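Branched-chain alpha-ketoacid decarboxylase (Lactococcus lactis, PDB 2VBF) probably decarboxylates branched-chain and aromatic alpha-keto acids to aldehydes, using thiamine diphosphate and a magnesium ion held in each subunit. Local coordinates at residues N104-S109 against L114-I119; E387-S392 against E527-M532; L306-T311 against K563-Q568. All blocks are in the same frame, centred on the assembly; numbering follows the deposited sequence. Where two conformers were deposited one is given.

How the interactions relate
Three contacts illustrate how a thiamine diphosphate enzyme of this family is put together from separate alpha/beta units. Interaction 1 comes first along the chain and lies within the N-terminal cofactor-binding domain, between a helix and the next strand of its parallel sheet. Interaction 3 spans the longest stretch of sequence, joining a loop of the central domain to helix 556-568; interaction 2, which packs helix 379-389 on helix 525-537 beside the second parallel sheet, falls between its two segments. Centres lie about 33 Å apart for interactions 1 and 2, about 25 Å for 1 and 3 and about 30 Å for 2 and 3, and none touches another. Interactions 1 and 3 both reach the second subunit, whereas interaction 2 stays within one chain.

Interaction 1 (N104-S109 against L114-I119); sequences NGLAGS and LPVVEI
Helix 104-109 and strand 116-119 run nearly antiparallel, their axes 153° apart and 9.8 Å at closest approach, and the turn between them is fastened where Leu114 N donates to Ser109 O. That bond is short at 2.8 Å and almost straight, with 166° at the hydrogen, and the donor lies in the carbonyl plane. Pro115 then sits at the centre of an inverse gamma turn that leads into the strand. The side chains meet at two levels along the helix. Ser109 OG rests 3.7 Å from Val116 CG2, the methyl that lies beside its own backbone N, while the hydroxyl is hydrogen-bonded to Asp80 on helix 72-86. One turn earlier, Leu106 extends both methyls to the strand: CD1 meets Val116 CG1 at 4.2 Å, and CD2 comes within 3.7 Å of Glu118 OE1. The carboxylate gets there because Glu118 CG is anti to the backbone N (chi1 -178°) and the chain stays extended; its other oxygen, OE2, bonds Thr93 on strand 89-94. Phe91 of that strand touches Leu106, Val116 and Glu118 alike. With an alanine in place of Leu106, the methyls against Val116 and Glu118 would be gone, which would probably open a gap between helix and strand and strip apolar cover from the buried carboxylate. The arrangement is the second half of a beta-alpha-beta crossover, strand 89-94, helix 97-111, strand 116-122, in the parallel sheet of the N-terminal thiamine diphosphate-binding domain.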
loop_
_atom_site.group_PDB
_atom_site.type_symbol
_atom_site.label_atom_id
_atom_site.label_comp_id
_atom_site.label_asym_id
_atom_site.label_seq_id
_atom_site.Cartn_x
_atom_site.Cartn_y
_atom_site.Cartn_z
ATOM N N ASN A 104 3.705 1.341 -5.044
ATOM C CA ASN A 104 4.379 0.053 -5.228
ATOM C C ASN A 104 3.861 -0.698 -6.459
ATOM O O ASN A 104 4.619 -1.394 -7.137
ATOM C CB ASN A 104 4.204 -0.849 -4.018
ATOM C CG ASN A 104 4.952 -2.154 -4.160
ATOM O OD1 ASN A 104 6.144 -2.167 -4.509
ATOM N ND2 ASN A 104 4.263 -3.268 -3.892
ATOM N N GLY A 105 2.559 -0.603 -6.704
ATOM C CA GLY A 105 1.971 -1.170 -7.916
ATOM C C GLY A 105 2.525 -0.500 -9.158
ATOM O O GLY A 105 2.896 -1.168 -10.118
ATOM N N LEU A 106 2.589 0.829 -9.137
ATOM C CA LEU A 106 3.121 1.563 -10.277
ATOM C C LEU A 106 4.607 1.258 -10.488
ATOM O O LEU A 106 5.067 1.183 -11.633
ATOM C CB LEU A 106 2.889 3.077 -10.140
ATOM C CG LEU A 106 2.713 3.816 -11.468
ATOM C CD1 LEU A 106 1.334 3.524 -12.074
ATOM C CD2 LEU A 106 2.941 5.329 -11.260
ATOM N N ALA A 107 5.354 1.082 -9.403
ATOM C CA ALA A 107 6.760 0.690 -9.491
ATOM C C ALA A 107 6.904 -0.672 -10.184
ATOM O O ALA A 107 7.780 -0.854 -11.027
ATOM C CB ALA A 107 7.383 0.644 -8.082
ATOM N N GLY A 108 6.031 -1.622 -9.851
ATOM C CA GLY A 108 6.037 -2.923 -10.543
ATOM C C GLY A 108 5.714 -2.834 -12.021
ATOM O O GLY A 108 6.292 -3.552 -12.853
ATOM N N SER A 109 4.780 -1.953 -12.356
ATOM C CA SER A 109 4.444 -1.695 -13.748
ATOM C C SER A 109 5.650 -1.056 -14.462
ATOM O O SER A 109 5.874 -1.314 -15.637
ATOM C CB SER A 109 3.209 -0.804 -13.843
ATOM O OG SER A 109 2.078 -1.468 -13.307
ATOM N N LEU A 114 4.803 -2.207 -18.016
ATOM C CA LEU A 114 3.382 -2.243 -18.394
ATOM C C LEU A 114 2.783 -0.846 -18.557
ATOM O O LEU A 114 3.047 0.061 -17.750
ATOM C CB LEU A 114 2.540 -3.035 -17.389
ATOM C CG LEU A 114 2.755 -4.550 -17.367
ATOM C CD1 LEU A 114 2.816 -5.135 -18.791
ATOM C CD2 LEU A 114 3.993 -4.925 -16.563
ATOM N N PRO A 115 2.012 -0.658 -19.644
ATOM C CA PRO A 115 1.454 0.637 -20.009
ATOM C C PRO A 115 0.238 1.013 -19.176
ATOM O O PRO A 115 -0.909 0.921 -19.637
ATOM C CB PRO A 115 1.143 0.472 -21.502
ATOM C CG PRO A 115 0.872 -0.959 -21.654
ATOM C CD PRO A 115 1.752 -1.683 -20.667
ATOM N N VAL A 116 0.513 1.474 -17.954
ATOM C CA VAL A 116 -0.531 1.888 -17.015
ATOM C C VAL A 116 -0.493 3.403 -16.818
ATOM O O VAL A 116 0.560 3.975 -16.520
ATOM C CB VAL A 116 -0.356 1.190 -15.640
ATOM C CG1 VAL A 116 -1.406 1.660 -14.639
ATOM C CG2 VAL A 116 -0.385 -0.336 -15.804
ATOM N N VAL A 117 -1.649 4.043 -16.978
ATOM C CA VAL A 117 -1.831 5.453 -16.635
ATOM C C VAL A 117 -2.426 5.580 -15.226
ATOM O O VAL A 117 -3.512 5.064 -14.962
ATOM C CB VAL A 117 -2.815 6.144 -17.618
ATOM C CG1 VAL A 117 -2.868 7.635 -17.348
ATOM C CG2 VAL A 117 -2.409 5.831 -19.073
ATOM N N GLU A 118 -1.731 6.264 -14.328
ATOM C CA GLU A 118 -2.345 6.675 -13.073
ATOM C C GLU A 118 -2.795 8.117 -13.172
ATOM O O GLU A 118 -2.012 8.980 -13.519
ATOM C CB GLU A 118 -1.420 6.499 -11.882
ATOM C CG GLU A 118 -2.128 6.894 -10.576
ATOM C CD GLU A 118 -1.345 6.538 -9.330
ATOM O OE1 GLU A 118 -0.204 6.019 -9.446
ATOM O OE2 GLU A 118 -1.896 6.797 -8.239
ATOM N N ILE A 119 -4.068 8.353 -12.869
ATOM C CA ILE A 119 -4.638 9.691 -12.817
ATOM C C ILE A 119 -4.850 10.005 -11.346
ATOM O O ILE A 119 -5.485 9.223 -10.635
ATOM C CB ILE A 119 -5.998 9.769 -13.540
ATOM C CG1 ILE A 119 -5.865 9.349 -15.013
ATOM C CG2 ILE A 119 -6.610 11.174 -13.391
ATOM C CD1 ILE A 119 -7.189 9.023 -15.689
#

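Interaction 2 (E387-S392 against E527-M532)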
loop_
_atom_site.group_PDB
_atom_site.type_symbol
_atom_site.label_atom_id
_atom_site.label_comp_id
_atom_site.label_asym_id
_atom_site.label_seq_id
_atom_site.Cartn_x
_atom_site.Cartn_y
_atom_site.Cartn_z
ATOM N N GLU A 387 -0.724 -28.872 -15.398
ATOM C CA GLU A 387 -0.222 -28.921 -16.773
ATOM C C GLU A 387 -1.135 -29.751 -17.662
ATOM O O GLU A 387 -1.486 -29.328 -18.761
ATOM C CB GLU A 387 1.187 -29.500 -16.825
ATOM C CG GLU A 387 1.776 -29.533 -18.238
ATOM C CD GLU A 387 3.224 -29.929 -18.255
ATOM O OE1 GLU A 387 3.540 -31.030 -17.758
ATOM O OE2 GLU A 387 4.050 -29.159 -18.772
ATOM N N SER A 388 -1.506 -30.932 -17.174
ATOM C CA SER A 388 -2.404 -31.835 -17.897
ATOM C C SER A 388 -3.799 -31.234 -18.072
ATOM O O SER A 388 -4.349 -31.226 -19.178
ATOM C CB SER A 388 -2.492 -33.174 -17.149
ATOM O OG SER A 388 -3.020 -34.203 -17.973
ATOM N N LEU A 389 -4.354 -30.702 -16.990
ATOM C CA LEU A 389 -5.752 -30.281 -16.963
ATOM C C LEU A 389 -6.008 -28.857 -17.428
ATOM O O LEU A 389 -7.168 -28.472 -17.578
ATOM C CB LEU A 389 -6.331 -30.464 -15.560
ATOM C CG LEU A 389 -6.460 -31.916 -15.107
ATOM C CD1 LEU A 389 -6.766 -31.959 -13.619
ATOM C CD2 LEU A 389 -7.542 -32.633 -15.934
ATOM N N THR A 390 -4.958 -28.060 -17.635
ATOM C CA THR A 390 -5.142 -26.715 -18.177
ATOM C C THR A 390 -5.509 -26.862 -19.653
ATOM O O THR A 390 -5.022 -27.771 -20.336
ATOM C CB THR A 390 -3.897 -25.808 -17.964
ATOM O OG1 THR A 390 -3.804 -25.445 -16.580
ATOM C CG2 THR A 390 -3.999 -24.530 -18.763
ATOM N N GLN A 391 -6.411 -25.995 -20.109
ATOM C CA GLN A 391 -6.949 -26.033 -21.465
ATOM C C GLN A 391 -6.413 -24.887 -22.328
ATOM O O GLN A 391 -5.721 -23.985 -21.847
ATOM C CB GLN A 391 -8.483 -25.935 -21.402
ATOM C CG GLN A 391 -9.142 -27.083 -20.644
ATOM C CD GLN A 391 -10.635 -26.885 -20.406
ATOM O OE1 GLN A 391 -11.239 -25.914 -20.866
ATOM N NE2 GLN A 391 -11.240 -27.826 -19.683
ATOM N N SER A 392 -6.733 -24.941 -23.615
ATOM C CA SER A 392 -6.489 -23.817 -24.516
ATOM C C SER A 392 -7.326 -22.597 -24.112
ATOM O O SER A 392 -8.346 -22.727 -23.417
ATOM C CB SER A 392 -6.832 -24.215 -25.951
ATOM O OG SER A 392 -8.199 -24.576 -26.048
ATOM N N GLU A 527 -9.405 -35.520 -5.279
ATOM C CA GLU A 527 -10.216 -34.344 -5.008
ATOM C C GLU A 527 -9.822 -33.188 -5.922
ATOM O O GLU A 527 -10.688 -32.486 -6.425
ATOM C CB GLU A 527 -10.082 -33.923 -3.546
ATOM C CG GLU A 527 -10.871 -34.804 -2.594
ATOM C CD GLU A 527 -10.408 -34.688 -1.158
ATOM O OE1 GLU A 527 -9.573 -33.813 -0.866
ATOM O OE2 GLU A 527 -10.881 -35.484 -0.313
ATOM N N PHE A 528 -8.523 -33.018 -6.147
ATOM C CA PHE A 528 -8.040 -31.943 -7.020
ATOM C C PHE A 528 -8.556 -32.085 -8.451
ATOM O O PHE A 528 -9.104 -31.141 -9.020
ATOM C CB PHE A 528 -6.523 -31.857 -7.043
ATOM C CG PHE A 528 -6.021 -30.748 -7.920
ATOM C CD1 PHE A 528 -6.042 -29.434 -7.469
ATOM C CD2 PHE A 528 -5.600 -31.003 -9.218
ATOM C CE1 PHE A 528 -5.627 -28.397 -8.295
ATOM C CE2 PHE A 528 -5.172 -29.975 -10.035
ATOM C CZ PHE A 528 -5.187 -28.671 -9.565
ATOM N N VAL A 529 -8.405 -33.279 -9.016
ATOM C CA VAL A 529 -8.900 -33.564 -10.364
ATOM C C VAL A 529 -10.416 -33.370 -10.464
ATOM O O VAL A 529 -10.887 -32.758 -11.425
ATOM C CB VAL A 529 -8.482 -34.981 -10.832
ATOM C CG1 VAL A 529 -9.210 -35.368 -12.113
ATOM C CG2 VAL A 529 -6.978 -35.031 -11.036
ATOM N N SER A 530 -11.172 -33.851 -9.474
ATOM C CA SER A 530 -12.636 -33.704 -9.465
ATOM C C SER A 530 -13.053 -32.235 -9.496
ATOM O O SER A 530 -13.851 -31.824 -10.335
ATOM C CB SER A 530 -13.255 -34.397 -8.239
ATOM O OG SER A 530 -14.672 -34.214 -8.176
ATOM N N VAL A 531 -12.485 -31.446 -8.589
ATOM C CA VAL A 531 -12.836 -30.031 -8.479
ATOM C C VAL A 531 -12.345 -29.220 -9.680
ATOM O O VAL A 531 -13.039 -28.328 -10.155
ATOM C CB VAL A 531 -12.281 -29.404 -7.180
ATOM C CG1 VAL A 531 -12.569 -27.920 -7.157
ATOM C CG2 VAL A 531 -12.883 -30.091 -5.948
ATOM N N MET A 532 -11.148 -29.520 -10.166
ATOM C CA MET A 532 -10.628 -28.835 -11.345
ATOM C C MET A 532 -11.539 -29.033 -12.558
ATOM O O MET A 532 -11.848 -28.080 -13.262
ATOM C CB MET A 532 -9.216 -29.312 -11.671
ATOM C CG MET A 532 -8.731 -28.882 -13.034
ATOM S SD MET A 532 -8.423 -27.117 -13.145
ATOM C CE MET A 532 -6.673 -27.207 -12.814
#
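Leu389, in the last turn of helix 379-389, is the single bump of this contact, and its CD1 methyl enters a shallow hollow on helix 525-537 formed by Phe528, Val529 and Met532. One flank is Met532, the nearest of the three, whose CG lies 3.7 Å from Leu389 CD1 and 3.8 Å from Leu389 CB. The side chains of Leu389 and Met532 slide past each other in opposite directions. Met532 then bends away at chi2 (70°) and chi3, presenting the flank of its CG to the leucine. Val529 makes the other flank: it crosses Leu389 at about a right angle, with CG2 4.0 Å from CD1. Both helices belong to the helical layer that flanks the parallel sheet of the C-terminal thiamine diphosphate-binding domain, an alpha/beta fold, where Phe528 reaches strands 517-522 and 542-548. Between these two flanks, at the back of the hollow, Phe528 CE2 stands farther off, 4.4 Å from Leu389 CD1, the methyl approaching its ring obliquely. The ring also packs on Leu382, Ala385 and Val386 of helix 379-389 and meets the ring of Phe475. Phe370 and Pro372, from a loop, touch Val529. Just past Leu389 the chain leaves helical geometry at Thr390, whose OG1 is hydrogen-bonded back to Val386 O.

Interaction 3 (L306-T311 against K563-Q568)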
loop_
_atom_site.group_PDB
_atom_site.type_symbol
_atom_site.label_atom_id
_atom_site.label_comp_id
_atom_site.label_asym_id
_atom_site.label_seq_id
_atom_site.Cartn_x
_atom_site.Cartn_y
_atom_site.Cartn_z
ATOM N N LEU A 306 17.680 -10.335 -18.280
ATOM C CA LEU A 306 18.215 -11.421 -17.486
ATOM C C LEU A 306 18.302 -11.021 -16.012
ATOM O O LEU A 306 19.133 -10.207 -15.635
ATOM C CB LEU A 306 19.596 -11.806 -18.018
ATOM C CG LEU A 306 19.572 -12.234 -19.497
ATOM C CD1 LEU A 306 20.957 -12.063 -20.182
ATOM C CD2 LEU A 306 19.033 -13.662 -19.601
ATOM N N THR A 307 17.422 -11.598 -15.195
ATOM C CA THR A 307 17.312 -11.245 -13.770
ATOM C C THR A 307 17.613 -12.475 -12.903
ATOM O O THR A 307 17.647 -13.600 -13.408
ATOM C CB THR A 307 15.898 -10.678 -13.411
ATOM O OG1 THR A 307 14.931 -11.734 -13.336
ATOM C CG2 THR A 307 15.444 -9.605 -14.436
ATOM N N ASP A 308 17.798 -12.290 -11.592
ATOM C CA ASP A 308 18.155 -13.449 -10.743
ATOM C C ASP A 308 17.150 -14.607 -10.839
ATOM O O ASP A 308 17.537 -15.759 -11.075
ATOM C CB ASP A 308 18.462 -13.064 -9.266
ATOM C CG ASP A 308 17.297 -12.404 -8.528
ATOM O OD1 ASP A 308 16.298 -11.980 -9.155
ATOM O OD2 ASP A 308 17.404 -12.300 -7.273
ATOM N N SER A 309 15.863 -14.306 -10.709
ATOM C CA SER A 309 14.819 -15.347 -10.651
ATOM C C SER A 309 14.527 -16.022 -12.000
ATOM O O SER A 309 13.911 -17.093 -12.034
ATOM C CB SER A 309 13.517 -14.774 -10.084
ATOM O OG SER A 309 13.729 -14.183 -8.814
ATOM N N SER A 310 14.961 -15.390 -13.087
ATOM C CA SER A 310 14.712 -15.858 -14.456
ATOM C C SER A 310 15.964 -16.432 -15.135
ATOM O O SER A 310 15.927 -16.797 -16.318
ATOM C CB SER A 310 14.142 -14.719 -15.312
ATOM O OG SER A 310 15.004 -13.601 -15.353
ATOM N N THR A 311 17.069 -16.523 -14.393
ATOM C CA THR A 311 18.320 -17.088 -14.917
ATOM C C THR A 311 18.971 -18.124 -13.982
ATOM O O THR A 311 20.165 -18.405 -14.101
ATOM C CB THR A 311 19.357 -15.978 -15.253
ATOM O OG1 THR A 311 19.724 -15.264 -14.062
ATOM C CG2 THR A 311 18.802 -15.023 -16.295
ATOM N N LYS A 563 18.000 -22.253 -2.300
ATOM C CA LYS A 563 19.385 -22.300 -1.850
ATOM C C LYS A 563 20.250 -21.277 -2.596
ATOM O O LYS A 563 21.209 -20.742 -2.042
ATOM C CB LYS A 563 19.929 -23.728 -1.996
ATOM C CG LYS A 563 19.151 -24.771 -1.166
ATOM C CD LYS A 563 19.281 -24.505 0.335
ATOM C CE LYS A 563 18.412 -25.423 1.199
ATOM N NZ LYS A 563 17.119 -24.786 1.619
ATOM N N LEU A 564 19.886 -20.979 -3.843
ATOM C CA LEU A 564 20.612 -19.991 -4.631
ATOM C C LEU A 564 20.296 -18.572 -4.164
ATOM O O LEU A 564 21.192 -17.722 -4.152
ATOM C CB LEU A 564 20.317 -20.160 -6.122
ATOM C CG LEU A 564 20.733 -21.521 -6.696
ATOM C CD1 LEU A 564 20.360 -21.637 -8.174
ATOM C CD2 LEU A 564 22.231 -21.736 -6.493
ATOM N N PHE A 565 19.037 -18.308 -3.795
ATOM C CA PHE A 565 18.693 -17.037 -3.153
ATOM C C PHE A 565 19.476 -16.868 -1.842
ATOM O O PHE A 565 20.008 -15.790 -1.564
ATOM C CB PHE A 565 17.196 -16.941 -2.842
ATOM C CG PHE A 565 16.313 -16.645 -4.041
ATOM C CD1 PHE A 565 16.549 -15.543 -4.861
ATOM C CD2 PHE A 565 15.187 -17.423 -4.285
ATOM C CE1 PHE A 565 15.710 -15.266 -5.951
ATOM C CE2 PHE A 565 14.340 -17.145 -5.357
ATOM C CZ PHE A 565 14.611 -16.059 -6.193
ATOM N N ALA A 566 19.541 -17.935 -1.047
ATOM C CA ALA A 566 20.260 -17.915 0.224
ATOM C C ALA A 566 21.724 -17.543 0.003
ATOM O O ALA A 566 22.296 -16.735 0.737
ATOM C CB ALA A 566 20.158 -19.277 0.910
ATOM N N GLU A 567 22.315 -18.124 -1.035
ATOM C CA GLU A 567 23.716 -17.905 -1.378
ATOM C C GLU A 567 23.958 -16.461 -1.834
ATOM O O GLU A 567 24.984 -15.850 -1.517
ATOM C CB GLU A 567 24.096 -18.896 -2.474
ATOM C CG GLU A 567 25.541 -18.904 -2.905
ATOM C CD GLU A 567 25.845 -20.127 -3.761
ATOM O OE1 GLU A 567 25.443 -20.146 -4.952
ATOM O OE2 GLU A 567 26.455 -21.084 -3.225
ATOM N N GLN A 568 22.986 -15.916 -2.561
ATOM C CA GLN A 568 23.048 -14.536 -3.040
ATOM C C GLN A 568 23.082 -13.531 -1.891
ATOM O O GLN A 568 23.606 -12.416 -2.036
ATOM C CB GLN A 568 21.844 -14.265 -3.953
ATOM C CG GLN A 568 21.819 -12.875 -4.558
ATOM C CD GLN A 568 20.866 -12.777 -5.728
ATOM O OE1 GLN A 568 21.300 -12.782 -6.882
ATOM N NE2 GLN A 568 19.564 -12.697 -5.443
#
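The Phe565 ring meets the loop 306-311 with its edge: Ser309 OG lies 3.3 Å from CZ and Asp308 OD2 3.7 Å from CE1, both near the ring plane, where the slightly positive C-H rim suits oxygen. The Asp308 carboxylate is turned 78° from that ring but only 24° from the amide of Gln568, so the two polar groups are nearly coplanar. Gln568 NE2 donates to Asp308 OD2 over 2.9 Å in an almost straight bond (167°), with OD2 using the lone pair that faces away from OD1 and lying within the amide plane. The glutamine reaches this far because its CG is anti to the backbone N and its chain runs on extended. OD2 is also hydrogen-bonded to ND1 of His135 of the second subunit, whose ring meets that of Phe565, and two partners on one oxygen would tend to fix the rotation of the carboxylate. Within the loop, Thr311 OG1 and Ser310 N reach Thr307 O from opposite faces of its plane, bracing the turn that presents Asp308. The contact thus joins a central-domain loop, the C-terminal helix and the second subunit beside the cofactor pocket, with the Phe565 side chain about 8 Å from bound thiamine diphosphate.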